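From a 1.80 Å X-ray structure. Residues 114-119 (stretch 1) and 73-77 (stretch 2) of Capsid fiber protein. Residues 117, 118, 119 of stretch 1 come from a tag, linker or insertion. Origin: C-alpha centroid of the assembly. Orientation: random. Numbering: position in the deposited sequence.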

# COMPACT_ATOMS: atom_id res chain seq x y z
N ARG A 114 -8.57 -3.13 -0.30
CA ARG A 114 -9.83 -2.76 0.32
C ARG A 114 -11.01 -2.88 -0.64
O ARG A 114 -12.15 -2.68 -0.22
CB ARG A 114 -9.75 -1.34 0.89
CG ARG A 114 -9.08 -1.30 2.27
CD ARG A 114 -10.06 -1.62 3.40
NE ARG A 114 -11.18 -0.68 3.43
CZ ARG A 114 -12.44 -0.99 3.16
NH1 ARG A 114 -12.78 -2.23 2.83
NH2 ARG A 114 -13.39 -0.05 3.21
N SER A 115 -10.78 -3.24 -1.91
CA SER A 115 -11.85 -3.45 -2.87
C SER A 115 -12.10 -4.94 -3.11
O SER A 115 -11.16 -5.74 -3.16
CB SER A 115 -11.54 -2.75 -4.20
OG SER A 115 -10.21 -3.02 -4.61
N LYS A 116 -13.37 -5.30 -3.25
CA LYS A 116 -13.74 -6.70 -3.45
C LYS A 116 -13.36 -7.18 -4.85
O LYS A 116 -13.35 -6.41 -5.82
CB LYS A 116 -15.25 -6.89 -3.25
CG LYS A 116 -15.79 -6.42 -1.91
CD LYS A 116 -17.11 -7.13 -1.53
CE LYS A 116 -17.89 -7.59 -2.75
NZ LYS A 116 -19.34 -7.78 -2.46
N LEU A 117 -13.06 -8.47 -4.95
CA LEU A 117 -12.99 -9.12 -6.25
C LEU A 117 -14.39 -9.39 -6.79
O LEU A 117 -15.27 -9.85 -6.06
CB LEU A 117 -12.23 -10.44 -6.14
CG LEU A 117 -10.71 -10.36 -6.04
CD1 LEU A 117 -10.10 -11.60 -6.65
CD2 LEU A 117 -10.20 -9.11 -6.72
N GLU A 118 -14.57 -9.13 -8.08
CA GLU A 118 -15.85 -9.41 -8.72
C GLU A 118 -16.04 -10.92 -8.87
O GLU A 118 -15.18 -11.62 -9.41
CB GLU A 118 -15.91 -8.73 -10.09
CG GLU A 118 -14.54 -8.59 -10.76
CD GLU A 118 -14.62 -8.04 -12.17
OE1 GLU A 118 -13.75 -7.22 -12.55
OE2 GLU A 118 -15.55 -8.44 -12.91
N HIS A 119 -17.17 -11.42 -8.38
CA HIS A 119 -17.45 -12.85 -8.42
C HIS A 119 -18.39 -13.21 -9.56
O HIS A 119 -18.75 -14.37 -9.74
CB HIS A 119 -18.03 -13.32 -7.08
CG HIS A 119 -17.05 -13.31 -5.95
ND1 HIS A 119 -17.41 -13.59 -4.65
CD2 HIS A 119 -15.72 -13.04 -5.92
CE1 HIS A 119 -16.35 -13.50 -3.87
NE2 HIS A 119 -15.31 -13.17 -4.62
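Stretch 2, residues 73-77: VGDNL

A side-chain amide can stand in for a neighbouring strand by offering an acceptor and a donor to the backbone of one residue, and Asn76 of the capsid fiber protein does so for Leu117. Neither segment is helical. Stretch 1 is irregular but largely extended from Ser115 onward; stretch 2 passes through a loop, with Gly74 at phi 95° and psi -8°, before extending through Asn76 into the strand that holds Leu77. The closest CA pair is Lys116 CA to Asn76 CA, 5.9 Å, and from there the chains run in opposite senses, so that the later His119 meets the earlier Gly74.

Hydrogen bonds anchor the contact. Asn76, chi1 m, points toward stretch 1, and Asn76 OD1 accepts a nearly straight bond from Leu117 N at 2.7 Å. Asn76 ND2 reaches back to Leu117 O at 3.5 Å, a well-aligned but weak hydrogen bond. The second anchor belongs to the expression tag, as Leu117 itself does: His119 NE2 donates to Gly74 O at 2.9 Å, the carbonyl lying near the ring plane.

Packing fills in around these bonds. Lys116 CB rests 3.5 Å from Asn76 ND2 while the end of its side chain leads away, and Leu117 CB lies 4.0 Å from Gly74 O. The whole contact buries only 252 Å², with Asn76 covered most.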

# COMPACT_ATOMS: atom_id res chain seq x y z
N VAL A 73 -10.34 -19.96 -3.34
CA VAL A 73 -9.55 -19.00 -4.11
C VAL A 73 -10.47 -17.92 -4.64
O VAL A 73 -11.51 -18.21 -5.25
CB VAL A 73 -8.79 -19.70 -5.24
CG1 VAL A 73 -8.18 -18.66 -6.20
CG2 VAL A 73 -7.72 -20.62 -4.67
N GLY A 74 -10.12 -16.66 -4.40
CA GLY A 74 -10.91 -15.54 -4.87
C GLY A 74 -11.90 -14.98 -3.86
O GLY A 74 -12.51 -13.94 -4.14
N ASP A 75 -12.08 -15.63 -2.71
CA ASP A 75 -12.95 -15.10 -1.67
C ASP A 75 -12.43 -13.75 -1.18
O ASP A 75 -11.23 -13.58 -0.96
CB ASP A 75 -13.03 -16.06 -0.48
CG ASP A 75 -14.00 -17.21 -0.71
OD1 ASP A 75 -14.74 -17.18 -1.72
OD2 ASP A 75 -14.03 -18.14 0.13
N ASN A 76 -13.35 -12.81 -0.98
CA ASN A 76 -13.02 -11.61 -0.22
C ASN A 76 -13.03 -11.92 1.27
O ASN A 76 -13.88 -12.68 1.75
CB ASN A 76 -13.99 -10.49 -0.54
CG ASN A 76 -14.03 -10.18 -2.01
OD1 ASN A 76 -13.02 -9.78 -2.58
ND2 ASN A 76 -15.19 -10.38 -2.63
N LEU A 77 -12.10 -11.31 2.00
CA LEU A 77 -11.79 -11.69 3.37
C LEU A 77 -11.92 -10.52 4.33
O LEU A 77 -11.59 -9.38 3.98
CB LEU A 77 -10.36 -12.24 3.46
CG LEU A 77 -10.09 -13.48 2.60
CD1 LEU A 77 -8.64 -13.93 2.77
CD2 LEU A 77 -11.04 -14.62 2.97